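Local atomic coordinates of chorismatase (Streptomyces hygroscopicus, PDB entry 4BPS), a protein that catalyses the hydrolysis of chorismate to pyruvate and a dihydroxycyclohexadiene carboxylic acid, a step in making the immunosuppressants FK506 and FK520. Residues 113-116 and 117-121; 160-163 and 164-168; 208-212 and 213-217; 261-264 and 265-269; 306-309 and 310-313. All coordinates share one frame; numbering follows the deposited sequence.

Contact 1: 113-116 and 117-121; sequences DATA and ALYTN
The carbonyl oxygen of A116 is gripped twice by T120, once by its backbone and once by its side chain. T120 N donates to A116 O over 2.9 Å, the ordinary bond of an alpha-helix, and T120 OG1 donates to the same oxygen from the opposite face of the carbonyl plane. The hydroxyl can fold back in this way because OG1 lies anti to the carbonyl carbon and beside the backbone N (chi1 -71°), which satisfies the polar atom of a threonine on a helix surface. The other carbonyls across the junction each accept the amide four residues on: D113 O takes A117 N, A114 O takes L118 N, and T115 O takes Y119 N in a nearly straight bond (N-H...O 173°).

T115 and Y119 stand side by side one turn apart, with the methyl T115 CG2 4.1 Å from the ring atom Y119 CD2. Their polar ends look elsewhere: T115 OG1 bonds to the carbonyl of Y111, and Y119 OH to the side chain of N139, a residue of the ligand pocket. Helix 154-169 packs against this face, and there the small A116 lets Q164 come close, while L118 turns to V103 and C191 of the sheet. Every hydroxyl on this stretch of helix thus has a partner, so T115 and Y119 can be buried without stranding a polar group, and Y119 can hold a pocket asparagine from the second shell.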
# COMPACT_ATOMS: atom_id res chain seq x y z
N ASP A 113 12.79 14.39 7.72
CA ASP A 113 12.06 15.24 8.64
C ASP A 113 10.60 15.42 8.19
O ASP A 113 9.67 15.36 8.99
CB ASP A 113 12.75 16.59 8.77
CG ASP A 113 14.14 16.48 9.36
OD1 ASP A 113 14.37 15.63 10.25
OD2 ASP A 113 15.02 17.26 8.95
N ALA A 114 10.40 15.62 6.90
CA ALA A 114 9.04 15.81 6.38
C ALA A 114 8.21 14.53 6.49
O ALA A 114 7.00 14.60 6.74
CB ALA A 114 9.12 16.25 4.93
N THR A 115 8.86 13.38 6.33
CA THR A 115 8.17 12.10 6.44
C THR A 115 7.80 11.83 7.90
O THR A 115 6.70 11.32 8.19
CB THR A 115 9.05 10.96 5.90
OG1 THR A 115 9.29 11.19 4.50
CG2 THR A 115 8.39 9.61 6.04
N ALA A 116 8.69 12.16 8.82
CA ALA A 116 8.38 11.98 10.23
C ALA A 116 7.19 12.86 10.62
O ALA A 116 6.31 12.45 11.38
CB ALA A 116 9.59 12.31 11.12
N ALA A 117 7.15 14.09 10.08
CA ALA A 117 6.05 14.99 10.38
C ALA A 117 4.73 14.48 9.78
O ALA A 117 3.68 14.52 10.42
CB ALA A 117 6.36 16.40 9.89
N LEU A 118 4.79 13.98 8.55
CA LEU A 118 3.62 13.44 7.88
C LEU A 118 3.07 12.26 8.66
O LEU A 118 1.87 12.21 8.96
CB LEU A 118 4.04 13.05 6.45
CG LEU A 118 2.95 12.47 5.56
CD1 LEU A 118 3.26 12.74 4.08
CD2 LEU A 118 2.80 10.97 5.81
N TYR A 119 3.93 11.31 9.02
CA TYR A 119 3.45 10.16 9.79
C TYR A 119 2.98 10.56 11.18
O TYR A 119 2.00 10.02 11.68
CB TYR A 119 4.51 9.03 9.85
CG TYR A 119 4.30 8.01 8.76
CD1 TYR A 119 3.46 6.94 8.97
CD2 TYR A 119 4.89 8.14 7.52
CE1 TYR A 119 3.18 6.01 7.97
CE2 TYR A 119 4.62 7.23 6.50
CZ TYR A 119 3.77 6.16 6.74
OH TYR A 119 3.47 5.25 5.74
N THR A 120 3.65 11.52 11.82
CA THR A 120 3.14 12.05 13.09
C THR A 120 1.71 12.53 12.93
O THR A 120 0.85 12.26 13.76
CB THR A 120 4.02 13.18 13.60
OG1 THR A 120 5.28 12.67 14.04
CG2 THR A 120 3.36 13.90 14.79
N ASN A 121 1.46 13.25 11.84
CA ASN A 121 0.14 13.80 11.61
C ASN A 121 -0.88 12.68 11.34
O ASN A 121 -2.02 12.76 11.82
CB ASN A 121 0.16 14.81 10.47
CG ASN A 121 0.88 16.09 10.86
OD1 ASN A 121 0.98 16.40 12.05
ND2 ASN A 121 1.42 16.80 9.89

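Contact 2: 160-163 and 164-168; sequences VGRA and QALDE. With 3EB (3-(2-carboxyethyl)benzoic acid), chain B.
R162 sends its side chain out with CG anti to the backbone N (chi1 173°) and extended at the next bond, then bends at chi3 (60°); L166, one turn on, has CG anti to its carbonyl carbon instead. The two chains run side by side in the same direction, and the methylene R162 CG lies 4.1 Å from the methyl L166 CD1. The same methyl also sits 3.2 Å from the backbone oxygen R162 O, a tight fit over the turn. Beyond this greasy stem the arginine carries its charge to the bound 3-(2-carboxyethyl)benzoic acid. R162 NH1 donates to the ligand's OAD over 2.8 Å, almost straight at 177°, and R162 NH2 donates to its OAB over the same length, so the ring carboxylate is clasped by two parallel bonds that fix its rotation and would probably offset its charge.

Beside helix 112-129, Q164 extends its chain, and Q164 NE2 donates a hydrogen bond to E168 OE2 over 2.8 Å, meeting that oxygen from above the carboxylate plane. Elsewhere on the helix a water donates to both A163 O and D167 OD1, adding a second donor to a carbonyl that already receives D167 N. G161 and A163 are small where neighbours crowd in: A116 of helix 112-129 reaches G161, and R222 of a loop touches A163.

Y155, Y215 and R228 also bond the ligand. The helix is the crossover of a beta-alpha-beta unit between strands 133-142 and 178-184, part of the YjgF-type fold, and it presents a substrate-binding arginine to the chorismatase active site.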
# COMPACT_ATOMS: atom_id res chain seq x y z
N VAL A 160 14.05 6.36 7.52
CA VAL A 160 14.44 7.07 8.73
C VAL A 160 13.25 7.88 9.25
O VAL A 160 12.93 7.84 10.45
CB VAL A 160 15.65 8.01 8.46
CG1 VAL A 160 15.88 8.96 9.63
CG2 VAL A 160 16.91 7.18 8.18
N GLY A 161 12.60 8.64 8.38
CA GLY A 161 11.48 9.45 8.81
C GLY A 161 10.30 8.67 9.36
O GLY A 161 9.71 9.02 10.38
N ARG A 162 9.93 7.59 8.66
CA ARG A 162 8.85 6.75 9.16
C ARG A 162 9.18 6.19 10.54
O ARG A 162 8.38 6.25 11.46
CB ARG A 162 8.55 5.66 8.14
CG ARG A 162 7.55 4.63 8.64
CD ARG A 162 7.07 3.67 7.53
NE ARG A 162 8.19 2.90 6.96
CZ ARG A 162 8.08 2.11 5.90
NH1 ARG A 162 6.90 1.95 5.27
NH2 ARG A 162 9.17 1.49 5.44
N ALA A 163 10.40 5.67 10.69
CA ALA A 163 10.82 5.08 11.96
C ALA A 163 10.79 6.14 13.06
O ALA A 163 10.38 5.85 14.20
CB ALA A 163 12.21 4.46 11.82
N GLN A 164 11.26 7.35 12.76
CA GLN A 164 11.26 8.43 13.74
C GLN A 164 9.84 8.75 14.21
O GLN A 164 9.62 8.99 15.41
CB GLN A 164 11.94 9.68 13.18
CG GLN A 164 12.07 10.82 14.17
CD GLN A 164 12.71 12.03 13.54
OE1 GLN A 164 13.77 11.90 12.92
NE2 GLN A 164 12.09 13.20 13.70
N ALA A 165 8.89 8.76 13.28
CA ALA A 165 7.50 9.04 13.65
C ALA A 165 6.95 7.97 14.60
O ALA A 165 6.18 8.30 15.50
CB ALA A 165 6.61 9.16 12.44
N LEU A 166 7.32 6.70 14.40
CA LEU A 166 6.82 5.70 15.34
C LEU A 166 7.33 6.01 16.74
O LEU A 166 6.58 5.92 17.72
CB LEU A 166 7.21 4.27 14.95
CG LEU A 166 6.28 3.53 13.97
CD1 LEU A 166 6.40 4.01 12.54
CD2 LEU A 166 6.56 2.03 14.04
N ASP A 167 8.60 6.38 16.86
CA ASP A 167 9.11 6.74 18.19
C ASP A 167 8.42 7.97 18.76
O ASP A 167 8.14 8.04 19.95
CB ASP A 167 10.61 7.00 18.12
CG ASP A 167 11.40 5.75 17.80
OD1 ASP A 167 10.87 4.63 18.02
OD2 ASP A 167 12.54 5.89 17.31
N GLU A 168 8.18 8.97 17.92
CA GLU A 168 7.50 10.19 18.35
C GLU A 168 6.08 9.94 18.83
O GLU A 168 5.54 10.71 19.61
CB GLU A 168 7.49 11.19 17.19
CG GLU A 168 8.84 11.83 17.01
CD GLU A 168 9.04 12.54 15.68
OE1 GLU A 168 8.22 12.37 14.74
OE2 GLU A 168 10.03 13.31 15.59
C 3EB B . 10.46 -5.79 1.01
O 3EB B . 11.20 -5.26 1.84
CA 3EB B . 10.22 -5.19 -0.35
OAB 3EB B . 8.85 0.28 2.90
OAD 3EB B . 6.63 0.28 3.04
CAE 3EB B . 7.56 -3.92 0.45
CAF 3EB B . 6.43 -3.44 1.09
CAG 3EB B . 8.76 -3.20 0.47
CAH 3EB B . 6.47 -2.23 1.76
CAL 3EB B . 7.74 -0.23 2.62
CAM 3EB B . 8.78 -1.99 1.17
CAN 3EB B . 7.66 -1.51 1.83
OXT 3EB B . 9.90 -6.93 1.22
C2 3EB B . 10.00 -3.66 -0.27
O HOH W 1 10.77 3.20 15.16

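Contact 3: 208-212 and 213-217; sequences AVLTA and HHYPT. With 3EB (3-(2-carboxyethyl)benzoic acid), chain B.
From T211 the chain leaves an extended path and curls through a short 3-10 turn, closed by H214 N donating to T211 O (2.8 Å) and Y215 N to A212 O, both donors standing above the carbonyl plane, consistent with so tight a turn. The side chains then pack on the turn itself. Y215 has CG anti to its carbonyl carbon (chi1 -78°), which lays the ring back over the turn; A212 CA sits over one ring face, 4.0 Å from the centroid, in a CH-pi contact, and the alanine is buried with F226 beside it. L210 O lies at the ring edge. On the outer side the methyl T211 CG2 rests over the centre of the H214 imidazole, 4.2 Å from the centroid and 10° off its normal, while also lying 3.6 Å from H213 ND1. L210 crosses H214 at about a right angle, and its methyl CD2 reaches Y215 CD1 and P216 CD, the proline offering a rigid apolar wall.

The hydroxyl of T211 is bonded to E205. At the far end of the ring, Y215 OH donates to the oxygen O of the ligand's propionate arm over 2.7 Å and is itself bonded to R228. A phenylalanine in place of Y215 would probably leave the propionate oxygen and R228 without this hydroxyl partner. The turn belongs to the loop between strands 201-204 and 229-232 and sets a substrate-binding tyrosine into the chorismatase pocket, at the end of the ligand away from the benzoate carboxylate.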
# COMPACT_ATOMS: atom_id res chain seq x y z
N ALA A 208 8.79 -17.50 5.66
CA ALA A 208 10.12 -17.57 5.00
C ALA A 208 10.67 -16.18 4.66
O ALA A 208 11.61 -16.07 3.85
CB ALA A 208 10.03 -18.44 3.75
N VAL A 209 10.09 -15.14 5.26
CA VAL A 209 10.54 -13.77 5.00
C VAL A 209 10.75 -13.10 6.34
O VAL A 209 9.90 -13.18 7.23
CB VAL A 209 9.53 -13.00 4.12
CG1 VAL A 209 9.92 -11.53 3.99
CG2 VAL A 209 9.47 -13.64 2.72
N LEU A 210 11.90 -12.44 6.48
CA LEU A 210 12.22 -11.78 7.73
C LEU A 210 11.29 -10.58 7.96
O LEU A 210 11.03 -9.80 7.05
CB LEU A 210 13.68 -11.31 7.67
CG LEU A 210 14.28 -10.73 8.96
CD1 LEU A 210 14.26 -11.71 10.13
CD2 LEU A 210 15.69 -10.24 8.69
N THR A 211 10.83 -10.42 9.19
CA THR A 211 10.04 -9.24 9.57
C THR A 211 10.80 -7.97 9.22
O THR A 211 11.99 -7.85 9.55
CB THR A 211 9.72 -9.34 11.06
OG1 THR A 211 8.85 -10.46 11.24
CG2 THR A 211 9.05 -8.10 11.60
N ALA A 212 10.12 -7.05 8.55
CA ALA A 212 10.78 -5.87 7.96
C ALA A 212 11.60 -5.11 8.99
O ALA A 212 12.76 -4.75 8.72
CB ALA A 212 9.74 -4.98 7.28
N HIS A 213 11.02 -4.84 10.17
CA HIS A 213 11.78 -4.02 11.13
C HIS A 213 12.90 -4.78 11.82
O HIS A 213 13.64 -4.20 12.60
CB HIS A 213 10.86 -3.28 12.11
CG HIS A 213 10.15 -4.12 13.10
ND1 HIS A 213 8.91 -4.68 12.86
CD2 HIS A 213 10.46 -4.41 14.39
CE1 HIS A 213 8.52 -5.33 13.95
NE2 HIS A 213 9.43 -5.18 14.89
N HIS A 214 13.05 -6.06 11.47
CA HIS A 214 14.22 -6.86 11.88
C HIS A 214 15.28 -6.96 10.80
O HIS A 214 16.28 -7.66 10.98
CB HIS A 214 13.78 -8.28 12.27
CG HIS A 214 12.91 -8.33 13.48
ND1 HIS A 214 12.27 -9.49 13.88
CD2 HIS A 214 12.56 -7.38 14.37
CE1 HIS A 214 11.56 -9.24 14.96
NE2 HIS A 214 11.72 -7.97 15.29
N TYR A 215 15.11 -6.28 9.67
CA TYR A 215 16.13 -6.30 8.64
C TYR A 215 17.48 -5.85 9.21
O TYR A 215 17.55 -4.94 10.04
CB TYR A 215 15.79 -5.40 7.47
CG TYR A 215 14.77 -5.90 6.44
CD1 TYR A 215 14.10 -7.12 6.57
CD2 TYR A 215 14.50 -5.13 5.33
CE1 TYR A 215 13.20 -7.52 5.61
CE2 TYR A 215 13.59 -5.51 4.37
CZ TYR A 215 12.93 -6.70 4.51
OH TYR A 215 11.97 -7.13 3.59
N PRO A 216 18.57 -6.42 8.69
CA PRO A 216 19.90 -6.03 9.16
C PRO A 216 20.28 -4.64 8.65
O PRO A 216 19.63 -4.06 7.77
CB PRO A 216 20.80 -7.12 8.55
CG PRO A 216 20.09 -7.53 7.29
CD PRO A 216 18.63 -7.48 7.66
N THR A 217 21.38 -4.12 9.18
CA THR A 217 21.67 -2.71 8.95
C THR A 217 22.18 -2.42 7.55
O THR A 217 22.27 -1.26 7.18
CB THR A 217 22.66 -2.16 9.99
OG1 THR A 217 23.90 -2.85 9.85
CG2 THR A 217 22.13 -2.30 11.41
C 3EB B . 10.46 -5.79 1.01
O 3EB B . 11.20 -5.26 1.84
CA 3EB B . 10.22 -5.19 -0.35
OAB 3EB B . 8.85 0.28 2.90
OAD 3EB B . 6.63 0.28 3.04
CAE 3EB B . 7.56 -3.92 0.45
CAF 3EB B . 6.43 -3.44 1.09
CAG 3EB B . 8.76 -3.20 0.47
CAH 3EB B . 6.47 -2.23 1.76
CAL 3EB B . 7.74 -0.23 2.62
CAM 3EB B . 8.78 -1.99 1.17
CAN 3EB B . 7.66 -1.51 1.83
OXT 3EB B . 9.90 -6.93 1.22
C2 3EB B . 10.00 -3.66 -0.27

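Contact 4: 261-264 and 265-269; sequences GQCE and VALDN
C263 and L267 lean in the same general direction on successive turns of helix 259-274: the thiol SG, anti to its backbone N (chi1 -170°), lies 4.2 Å from the methyl L267 CD1. The leucine, with CG anti to its carbonyl carbon, folds back so that CG comes within 3.4 Å of C263 O, which also accepts L267 N. The small thiol and branched leucine fill this buried side.

E264 and D268 form a second, acidic ridge. The glutamate bends at chi2 (-76°), and E264 OE1 stays 5.1 Å from D268 OD1; two like charges would tend to repel, but R316 bridges them, its NH1 taking E264 and its NH2 taking D268. An asparagine in place of D268 would probably leave R316 without one of its two charged partners and its guanidinium less firmly held. Beneath them D268 N donates to E264 O over 2.8 Å.

Q262 reaches the other way, its amide bonded to the backbone of L336, D334 and H255. The small A266 lets the helix approach I339 of strand 337-343, which carries the proton acceptor E338; C263 packs on V337 and on V309, V312 and C313 of helix 306-314, and V265 touches L249 of strand 239-249.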
# COMPACT_ATOMS: atom_id res chain seq x y z
N GLY A 261 11.87 -14.90 -12.59
CA GLY A 261 12.09 -15.57 -11.33
C GLY A 261 11.65 -14.75 -10.13
O GLY A 261 11.00 -15.26 -9.20
N GLN A 262 11.94 -13.44 -10.13
CA GLN A 262 11.47 -12.58 -9.05
C GLN A 262 9.95 -12.56 -9.00
O GLN A 262 9.37 -12.58 -7.91
CB GLN A 262 12.01 -11.16 -9.14
CG GLN A 262 13.51 -11.06 -8.85
CD GLN A 262 13.96 -9.65 -8.63
OE1 GLN A 262 13.17 -8.70 -8.50
NE2 GLN A 262 15.26 -9.46 -8.58
N CYS A 263 9.29 -12.51 -10.16
CA CYS A 263 7.83 -12.45 -10.17
C CYS A 263 7.25 -13.77 -9.63
O CYS A 263 6.28 -13.76 -8.85
CB CYS A 263 7.36 -12.18 -11.59
SG CYS A 263 5.59 -11.80 -11.71
N GLU A 264 7.86 -14.90 -10.02
CA GLU A 264 7.40 -16.20 -9.51
C GLU A 264 7.55 -16.28 -7.99
O GLU A 264 6.64 -16.77 -7.30
CB GLU A 264 8.15 -17.34 -10.19
CG GLU A 264 7.86 -17.49 -11.69
CD GLU A 264 6.52 -18.13 -12.03
OE1 GLU A 264 5.74 -18.44 -11.11
OE2 GLU A 264 6.23 -18.32 -13.23
N VAL A 265 8.68 -15.82 -7.45
CA VAL A 265 8.88 -15.85 -6.01
C VAL A 265 7.95 -14.86 -5.29
O VAL A 265 7.44 -15.14 -4.21
CB VAL A 265 10.36 -15.62 -5.63
CG1 VAL A 265 10.52 -15.44 -4.13
CG2 VAL A 265 11.18 -16.81 -6.12
N ALA A 266 7.72 -13.68 -5.88
CA ALA A 266 6.77 -12.73 -5.31
C ALA A 266 5.39 -13.38 -5.19
O ALA A 266 4.73 -13.29 -4.15
CB ALA A 266 6.70 -11.47 -6.16
N LEU A 267 4.94 -14.04 -6.25
CA LEU A 267 3.65 -14.72 -6.23
C LEU A 267 3.67 -15.88 -5.22
O LEU A 267 2.68 -16.10 -4.53
CB LEU A 267 3.29 -15.18 -7.63
CG LEU A 267 2.92 -14.05 -8.60
CD1 LEU A 267 2.91 -14.57 -10.05
CD2 LEU A 267 1.59 -13.45 -8.24
N ASP A 268 4.78 -16.62 -5.16
CA ASP A 268 4.91 -17.67 -4.14
C ASP A 268 4.78 -17.08 -2.74
O ASP A 268 4.14 -17.69 -1.87
CB ASP A 268 6.27 -18.37 -4.21
CG ASP A 268 6.49 -19.22 -5.44
OD1 ASP A 268 5.53 -19.52 -6.17
OD2 ASP A 268 7.68 -19.58 -5.64
N ASN A 269 5.42 -15.93 -2.50
CA ASN A 269 5.34 -15.31 -1.18
C ASN A 269 3.91 -14.88 -0.87
O ASN A 269 3.41 -15.07 0.25
CB ASN A 269 6.27 -14.10 -1.11
CG ASN A 269 7.72 -14.48 -0.81
OD1 ASN A 269 7.97 -15.43 -0.07
ND2 ASN A 269 8.67 -13.69 -1.31

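Contact 5: 306-309 and 310-313; sequences LDTV and RRVC
D307 OD2 takes a salt bridge from R311 NH1 at 2.8 Å, a bond between residues one turn apart on helix 306-314, the crossover of a beta-alpha-beta unit between strands 296-300 and 323-327. The oxygen lies in the plane of the guanidinium, yet the nitrogen comes in above the carboxylate plane, and the two flat groups are turned 53° from each other. The bond is also bent (N-H...O 138°). D307 reaches across because CG stands anti to its backbone N (chi1 -162°), and R311 bends at chi3 to meet it.

The other carboxylate oxygen, D307 OD1, is served by a water that donates to it and accepts from R310 NE at 2.7 Å, joining two charges too far apart for a salt bridge. A second water links T308 OG1 with R311 NH2, and T308 CA lies over a face of that guanidinium. Aspartate and arginine suit this outer side, where solvent can share in the network.

The inner side is apolar. L306 packs on V300, L325 and H327 of the strands, and V309 on V298 and V300, beta-branched and short enough to lie close to the sheet. V312 instead meets E264 of helix 259-274. Within the helix the methyl V309 CG1 is 4.1 Å from C313 SG, while C313 N donates to V309 O with an N-H...O angle of 167°.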
# COMPACT_ATOMS: atom_id res chain seq x y z
N LEU A 306 7.44 -5.36 -18.83
CA LEU A 306 6.04 -5.36 -18.45
C LEU A 306 5.27 -6.51 -19.07
O LEU A 306 4.51 -7.16 -18.39
CB LEU A 306 5.36 -4.01 -18.77
CG LEU A 306 5.18 -3.09 -17.54
CD1 LEU A 306 6.46 -2.29 -17.31
CD2 LEU A 306 3.99 -2.16 -17.58
N ASP A 307 5.48 -6.78 -20.36
CA ASP A 307 4.72 -7.87 -20.96
C ASP A 307 5.18 -9.23 -20.41
O ASP A 307 4.36 -10.12 -20.24
CB ASP A 307 4.81 -7.85 -22.48
CG ASP A 307 3.71 -8.70 -23.11
OD1 ASP A 307 2.52 -8.38 -22.90
OD2 ASP A 307 4.04 -9.69 -23.78
N THR A 308 6.47 -9.39 -20.16
CA THR A 308 6.99 -10.60 -19.56
C THR A 308 6.26 -10.87 -18.24
O THR A 308 5.76 -11.98 -17.98
CB THR A 308 8.51 -10.46 -19.31
OG1 THR A 308 9.17 -10.23 -20.56
CG2 THR A 308 9.08 -11.71 -18.65
N VAL A 309 6.19 -9.84 -17.41
CA VAL A 309 5.53 -9.97 -16.12
C VAL A 309 4.02 -10.21 -16.26
O VAL A 309 3.46 -11.04 -15.54
CB VAL A 309 5.83 -8.72 -15.25
CG1 VAL A 309 4.92 -8.65 -14.03
CG2 VAL A 309 7.29 -8.72 -14.84
N ARG A 310 3.39 -9.50 -17.19
CA ARG A 310 1.96 -9.69 -17.42
C ARG A 310 1.66 -11.16 -17.69
O ARG A 310 0.69 -11.71 -17.15
CB ARG A 310 1.49 -8.84 -18.60
CG ARG A 310 -0.03 -8.80 -18.71
CD ARG A 310 -0.51 -7.94 -19.88
NE ARG A 310 -0.06 -6.54 -19.79
CZ ARG A 310 -0.62 -5.60 -19.04
NH1 ARG A 310 -1.69 -5.88 -18.31
NH2 ARG A 310 -0.12 -4.37 -19.03
N ARG A 311 2.51 -11.80 -18.50
CA ARG A 311 2.28 -13.19 -18.88
C ARG A 311 2.50 -14.15 -17.71
O ARG A 311 1.74 -15.11 -17.53
CB ARG A 311 3.14 -13.57 -20.10
CG ARG A 311 2.72 -12.82 -21.38
CD ARG A 311 3.37 -13.35 -22.67
NE ARG A 311 4.74 -13.83 -22.48
CZ ARG A 311 5.83 -13.10 -22.69
NH1 ARG A 311 5.72 -11.84 -23.11
NH2 ARG A 311 7.04 -13.63 -22.49
N VAL A 312 3.52 -13.90 -16.89
CA VAL A 312 3.74 -14.71 -15.71
C VAL A 312 2.56 -14.62 -14.78
O VAL A 312 2.08 -15.64 -14.25
CB VAL A 312 5.04 -14.27 -14.98
CG1 VAL A 312 5.15 -14.96 -13.63
CG2 VAL A 312 6.28 -14.56 -15.83
N CYS A 313 2.07 -13.40 -14.56
CA CYS A 313 0.95 -13.21 -13.67
C CYS A 313 -0.31 -13.87 -14.23
O CYS A 313 -1.06 -14.47 -13.48
CB CYS A 313 0.71 -11.73 -13.40
SG CYS A 313 1.99 -10.98 -12.34
O HOH W 2 1.71 -6.30 -21.81
O HOH W 3 9.48 -12.35 -22.19

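In the fold
All five contacts are local, but they fall into separate parts of the fold. Contacts 1 and 2 lie on adjoining helices, their centres about 8 Å apart, and meet directly; contacts 4 and 5 do the same, with centres about 12 Å apart, on the opposite side of the chain's centre from contact 1. Contact 3, a loop, touches contact 4 and shares the bound ligand with contact 2, and the two hold different carboxylates of it. Contact 2 is mostly buried and has an arginine directed at an anion, whereas contact 5 spends its arginines on one surface salt bridge and two water bridges. Contacts 1 and 4 are mixed, with buried faces against sheets.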